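Local structure of Lmo0741 protein (Listeria monocytogenes, 4R1H) at residues 17-22 with 42-47; 22-27 with 80-85. The protein probably binds DNA as a transcription regulator of the GntR family, through a winged helix-turn-helix domain. One frame throughout, in Å; residues are numbered along the deposited sequence.

Contact 1 of 2, residues 17-22 with 42-47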
loop_
_atom_site.group_PDB
_atom_site.type_symbol
_atom_site.label_atom_id
_atom_site.label_comp_id
_atom_site.label_asym_id
_atom_site.label_seq_id
_atom_site.Cartn_x
_atom_site.Cartn_y
_atom_site.Cartn_z
ATOM N N VAL A 17 14.338 0.417 -8.408
ATOM C CA VAL A 17 13.900 -0.699 -9.227
ATOM C C VAL A 17 12.434 -0.485 -9.657
ATOM O O VAL A 17 12.093 -0.680 -10.834
ATOM C CB VAL A 17 14.086 -2.011 -8.506
ATOM C CG1 VAL A 17 13.456 -3.153 -9.241
ATOM C CG2 VAL A 17 15.594 -2.271 -8.376
ATOM N N HIS A 18 11.594 -0.064 -8.718
ATOM C CA HIS A 18 10.138 0.095 -9.056
ATOM C C HIS A 18 9.907 1.210 -10.039
ATOM O O HIS A 18 9.090 1.044 -10.948
ATOM C CB HIS A 18 9.274 0.368 -7.815
ATOM C CG HIS A 18 7.816 0.377 -8.134
ATOM N ND1 HIS A 18 7.144 -0.777 -8.467
ATOM C CD2 HIS A 18 6.908 1.381 -8.190
ATOM C CE1 HIS A 18 5.868 -0.488 -8.696
ATOM N NE2 HIS A 18 5.704 0.812 -8.523
ATOM N N TYR A 19 10.634 2.310 -9.911
ATOM C CA TYR A 19 10.580 3.412 -10.832
ATOM C C TYR A 19 10.927 2.973 -12.246
ATOM O O TYR A 19 10.200 3.265 -13.176
ATOM C CB TYR A 19 11.543 4.505 -10.386
ATOM C CG TYR A 19 11.756 5.592 -11.396
ATOM C CD1 TYR A 19 10.912 6.718 -11.434
ATOM C CD2 TYR A 19 12.798 5.520 -12.320
ATOM C CE1 TYR A 19 11.109 7.707 -12.366
ATOM C CE2 TYR A 19 12.993 6.505 -13.272
ATOM C CZ TYR A 19 12.143 7.600 -13.285
ATOM O OH TYR A 19 12.369 8.593 -14.229
ATOM N N ILE A 20 12.008 2.210 -12.390
ATOM C CA ILE A 20 12.410 1.666 -13.703
ATOM C C ILE A 20 11.371 0.700 -14.232
ATOM O O ILE A 20 11.027 0.751 -15.413
ATOM C CB ILE A 20 13.795 1.001 -13.629
ATOM C CG1 ILE A 20 14.822 2.114 -13.369
ATOM C CG2 ILE A 20 14.075 0.173 -14.863
ATOM C CD1 ILE A 20 16.120 1.650 -12.764
ATOM N N HIS A 21 10.879 -0.206 -13.370
ATOM C CA HIS A 21 9.857 -1.134 -13.757
ATOM C C HIS A 21 8.686 -0.360 -14.329
ATOM O O HIS A 21 8.071 -0.776 -15.347
ATOM C CB HIS A 21 9.325 -1.952 -12.575
ATOM C CG HIS A 21 10.223 -3.056 -12.138
ATOM N ND1 HIS A 21 10.009 -3.746 -10.965
ATOM C CD2 HIS A 21 11.303 -3.629 -12.726
ATOM C CE1 HIS A 21 10.908 -4.717 -10.848
ATOM N NE2 HIS A 21 11.719 -4.643 -11.896
ATOM N N THR A 22 8.289 0.737 -13.654
ATOM C CA THR A 22 7.186 1.589 -14.158
ATOM C C THR A 22 7.406 2.137 -15.573
ATOM O O THR A 22 6.496 2.094 -16.452
ATOM C CB THR A 22 6.908 2.709 -13.101
ATOM O OG1 THR A 22 6.401 1.993 -11.929
ATOM C CG2 THR A 22 5.921 3.624 -13.546
ATOM N N ALA A 42 21.477 8.633 -11.847
ATOM C CA ALA A 42 21.733 9.146 -10.470
ATOM C C ALA A 42 21.440 10.646 -10.392
ATOM O O ALA A 42 20.880 11.135 -9.405
ATOM C CB ALA A 42 23.184 8.894 -10.113
ATOM N N THR A 43 21.806 11.353 -11.456
ATOM C CA THR A 43 21.585 12.817 -11.554
ATOM C C THR A 43 20.118 13.120 -11.674
ATOM O O THR A 43 19.564 13.912 -10.903
ATOM C CB THR A 43 22.272 13.368 -12.803
ATOM O OG1 THR A 43 23.661 13.048 -12.749
ATOM C CG2 THR A 43 22.069 14.878 -12.952
ATOM N N LYS A 44 19.464 12.425 -12.606
ATOM C CA LYS A 44 18.054 12.647 -12.866
ATOM C C LYS A 44 17.228 12.392 -11.626
ATOM O O LYS A 44 16.325 13.179 -11.306
ATOM C CB LYS A 44 17.579 11.733 -14.007
ATOM C CG LYS A 44 16.174 12.023 -14.479
ATOM C CD LYS A 44 15.787 11.121 -15.642
ATOM C CE LYS A 44 14.277 10.971 -15.730
ATOM N NZ LYS A 44 13.619 12.151 -16.334
ATOM N N LEU A 45 17.526 11.310 -10.899
ATOM C CA LEU A 45 16.775 11.009 -9.662
ATOM C C LEU A 45 17.372 11.636 -8.381
ATOM O O LEU A 45 16.769 11.492 -7.320
ATOM C CB LEU A 45 16.619 9.510 -9.451
ATOM C CG LEU A 45 15.922 8.813 -10.603
ATOM C CD1 LEU A 45 15.875 7.310 -10.361
ATOM C CD2 LEU A 45 14.530 9.397 -10.828
ATOM N N GLU A 46 18.517 12.297 -8.522
ATOM C CA GLU A 46 19.250 12.889 -7.386
ATOM C C GLU A 46 19.394 11.858 -6.282
ATOM O O GLU A 46 18.904 12.045 -5.171
ATOM C CB GLU A 46 18.525 14.135 -6.871
ATOM C CG GLU A 46 18.477 15.272 -7.879
ATOM C CD GLU A 46 18.092 16.601 -7.252
ATOM O OE1 GLU A 46 18.673 17.616 -7.679
ATOM O OE2 GLU A 46 17.216 16.635 -6.346
ATOM N N VAL A 47 20.021 10.732 -6.623
ATOM C CA VAL A 47 20.339 9.697 -5.627
ATOM C C VAL A 47 21.795 9.338 -5.824
ATOM O O VAL A 47 22.406 9.673 -6.825
ATOM C CB VAL A 47 19.473 8.407 -5.714
ATOM C CG1 VAL A 47 18.018 8.728 -5.519
ATOM C CG2 VAL A 47 19.689 7.716 -7.040
#

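Contact 2 of 2, residues 22-27 with 80-85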
loop_
_atom_site.group_PDB
_atom_site.type_symbol
_atom_site.label_atom_id
_atom_site.label_comp_id
_atom_site.label_asym_id
_atom_site.label_seq_id
_atom_site.Cartn_x
_atom_site.Cartn_y
_atom_site.Cartn_z
ATOM N N THR A 22 8.289 0.737 -13.654
ATOM C CA THR A 22 7.186 1.589 -14.158
ATOM C C THR A 22 7.406 2.137 -15.573
ATOM O O THR A 22 6.496 2.094 -16.452
ATOM C CB THR A 22 6.908 2.709 -13.101
ATOM O OG1 THR A 22 6.401 1.993 -11.929
ATOM C CG2 THR A 22 5.921 3.624 -13.546
ATOM N N GLU A 23 8.587 2.683 -15.807
ATOM C CA GLU A 23 8.983 3.164 -17.158
ATOM C C GLU A 23 8.961 2.064 -18.212
ATOM O O GLU A 23 8.538 2.321 -19.305
ATOM C CB GLU A 23 10.352 3.824 -17.147
ATOM C CG GLU A 23 10.426 5.018 -16.210
ATOM C CD GLU A 23 9.538 6.175 -16.649
ATOM O OE1 GLU A 23 10.062 7.081 -17.324
ATOM O OE2 GLU A 23 8.327 6.204 -16.326
ATOM N N ILE A 24 9.316 0.861 -17.812
ATOM C CA ILE A 24 9.288 -0.314 -18.654
ATOM C C ILE A 24 7.862 -0.801 -18.997
ATOM O O ILE A 24 7.492 -0.902 -20.161
ATOM C CB ILE A 24 10.068 -1.458 -18.042
ATOM C CG1 ILE A 24 11.507 -1.070 -17.977
ATOM C CG2 ILE A 24 9.800 -2.729 -18.872
ATOM C CD1 ILE A 24 12.339 -1.992 -17.145
ATOM N N VAL A 25 7.030 -0.968 -17.984
ATOM C CA VAL A 25 5.668 -1.467 -18.168
ATOM C C VAL A 25 4.831 -0.492 -18.977
ATOM O O VAL A 25 4.058 -0.914 -19.867
ATOM C CB VAL A 25 5.058 -1.828 -16.810
ATOM C CG1 VAL A 25 3.559 -2.097 -16.934
ATOM C CG2 VAL A 25 5.763 -3.069 -16.297
ATOM N N THR A 26 5.034 0.803 -18.789
ATOM C CA THR A 26 4.304 1.812 -19.571
ATOM C C THR A 26 4.876 2.038 -20.974
ATOM O O THR A 26 4.277 2.735 -21.776
ATOM C CB THR A 26 4.243 3.191 -18.878
ATOM O OG1 THR A 26 5.553 3.687 -18.711
ATOM C CG2 THR A 26 3.606 3.062 -17.563
ATOM N N GLY A 27 6.017 1.457 -21.319
ATOM C CA GLY A 27 6.543 1.623 -22.649
ATOM C C GLY A 27 7.275 2.917 -22.815
ATOM O O GLY A 27 7.655 3.276 -23.909
ATOM N N ARG A 80 7.618 -11.266 -23.824
ATOM C CA ARG A 80 6.980 -12.040 -22.791
ATOM C C ARG A 80 7.581 -11.689 -21.443
ATOM O O ARG A 80 6.827 -11.678 -20.432
ATOM C CB ARG A 80 7.124 -13.547 -23.040
ATOM C CG ARG A 80 6.377 -14.094 -24.256
ATOM C CD ARG A 80 5.059 -14.710 -23.816
ATOM N NE ARG A 80 4.311 -15.130 -24.976
ATOM C CZ ARG A 80 4.382 -16.339 -25.533
ATOM N NH1 ARG A 80 5.150 -17.297 -25.010
ATOM N NH2 ARG A 80 3.669 -16.598 -26.624
ATOM N N ARG A 81 8.898 -11.394 -21.377
ATOM C CA ARG A 81 9.496 -11.063 -20.083
ATOM C C ARG A 81 8.897 -9.785 -19.491
ATOM O O ARG A 81 8.722 -9.636 -18.267
ATOM C CB ARG A 81 11.024 -10.881 -20.125
ATOM C CG ARG A 81 11.637 -10.521 -18.801
ATOM C CD ARG A 81 11.553 -11.703 -17.888
ATOM N NE ARG A 81 12.104 -11.435 -16.563
ATOM C CZ ARG A 81 11.390 -10.942 -15.539
ATOM N NH1 ARG A 81 10.114 -10.553 -15.720
ATOM N NH2 ARG A 81 11.948 -10.750 -14.355
ATOM N N ILE A 82 8.642 -8.830 -20.356
ATOM C CA ILE A 82 8.098 -7.560 -19.941
ATOM C C ILE A 82 6.592 -7.729 -19.559
ATOM O O ILE A 82 6.139 -7.090 -18.556
ATOM C CB ILE A 82 8.195 -6.529 -21.053
ATOM C CG1 ILE A 82 9.706 -6.183 -21.280
ATOM C CG2 ILE A 82 7.427 -5.262 -20.675
ATOM C CD1 ILE A 82 9.962 -5.321 -22.501
ATOM N N GLU A 83 5.889 -8.565 -20.312
ATOM C CA GLU A 83 4.510 -8.967 -19.894
ATOM C C GLU A 83 4.502 -9.601 -18.500
ATOM O O GLU A 83 3.614 -9.333 -17.652
ATOM C CB GLU A 83 3.861 -9.874 -20.892
ATOM C CG GLU A 83 3.492 -9.140 -22.176
ATOM C CD GLU A 83 3.292 -10.070 -23.361
ATOM O OE1 GLU A 83 3.416 -9.573 -24.509
ATOM O OE2 GLU A 83 3.021 -11.283 -23.147
ATOM N N GLN A 84 5.484 -10.465 -18.240
ATOM C CA GLN A 84 5.542 -11.165 -16.947
ATOM C C GLN A 84 5.854 -10.162 -15.829
ATOM O O GLN A 84 5.303 -10.287 -14.695
ATOM C CB GLN A 84 6.539 -12.365 -16.988
ATOM C CG GLN A 84 6.644 -13.189 -15.699
ATOM C CD GLN A 84 5.446 -14.114 -15.419
ATOM O OE1 GLN A 84 4.998 -14.893 -16.292
ATOM N NE2 GLN A 84 4.926 -14.052 -14.179
ATOM N N LEU A 85 6.704 -9.157 -16.110
ATOM C CA LEU A 85 6.988 -8.112 -15.131
ATOM C C LEU A 85 5.659 -7.335 -14.752
ATOM O O LEU A 85 5.345 -7.159 -13.550
ATOM C CB LEU A 85 7.958 -7.121 -15.692
ATOM C CG LEU A 85 8.284 -5.888 -14.850
ATOM C CD1 LEU A 85 8.897 -6.237 -13.511
ATOM C CD2 LEU A 85 9.185 -4.884 -15.559
#

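Contact 1 of 2, residues 17-22 with 42-47
L45 lays its CD2 methyl over one face of the Y19 ring, 4.1 Å from the ring centroid and 19° off the ring normal, a CH-pi contact. L45 CD2 sits toward the phenol end of the ring, with Y19 CZ the nearest ring atom at 3.9 Å, while L45 CD1 lies by CD2 and CE2 of the ring. Y19 reaches this far because its CG is anti to the backbone N (chi1 170°), which sends the ring across to the other helix; the CA atoms of Y19 and L45 remain 9.9 Å apart. K44 comes in at the far end of the phenol, its chain crossing that of Y19 at about a right angle. The extended methylenes bring K44 CE to 3.4 Å from Y19 OH, and a bend at chi4 then turns NZ farther from the hydroxyl.

In the winged helix-turn-helix fold, helix 38-45 is the first helix of the helix-turn-helix, and Y19 and L45 pack helix 12-25 against its C-terminal end. That end closes in a Schellman motif: E46, at positive phi, gives its N to T43 O, and V47 N reaches back to A42 O at 2.9 Å. L45 also rests on I16, one turn before Y19. Within helix 12-25, T22 OG1 donates to H18 O at 3.0 Å, meeting that oxygen from the face opposite T22 N.

Contact 2 of 2, residues 22-27 with 80-85
I24 and V25 meet I82 and L85 mainly through methyl groups, joining the C-terminal turn of helix 12-25, the first helix of the winged helix-turn-helix domain, to the start of the long helix 79-103 that follows the wing. The backbones come close here, with V25 CA and I82 CA 6.8 Å apart, so short branched side chains are enough to bridge them. I24 uses a single branch for both partners: I24 CG2 lies 3.9 Å from I82 CG2 and 4.0 Å from L85 CD2. L85 CD2 also touches V25 CG2 at 3.9 Å, and is thus shared by two consecutive residues of the first helix. In both isoleucines CG2 is anti to the backbone N, which makes the branches meet methyl to methyl, whereas L85, with CG anti to its N (chi1 175°), brings CG and CD2 to the first helix.

The next shell comes from the wing and from the partner chain. L75, on strand 72-75, touches both I24 and I82; I64 adds to the cover of I24, and T76 to that of I82. V25 packs against L104 of the second subunit.

Farther out, polar bonds fix the helix ends. R81 N is bonded to D78 OD2, and R81 NH2 to T62 O, tying the start of the long helix to the segment just after helix 49-61. The first helix closes in a Schellman motif, with G27 at positive phi and G27 N bonded to I24 O at 3.0 Å. One residue earlier, T26 grips T22 O twice, its N and its OG1 arriving from opposite faces of the carbonyl plane, T26 OG1 at 2.9 Å.

In the fold
Helix 12-25 serves both contacts, and T22 belongs to each; their centres lie about 16 Å apart. Contact 1 joins the helix to helix 38-45 near the surface, while contact 2, partly buried, joins it to the long helix 79-103. H21 connects the two, H21 NE2 lying 3.6 Å from L85 CD1. I20, in the same helix, packs on Y56 and L59 of helix 49-61, the second helix of the helix-turn-helix and, as in relatives, probably the one that reads DNA. Both contacts also border the second subunit, whose K103 packs on T22. An acetate ion, probably from the crystallisation liquor, lies about 5 Å from the L85 side chain.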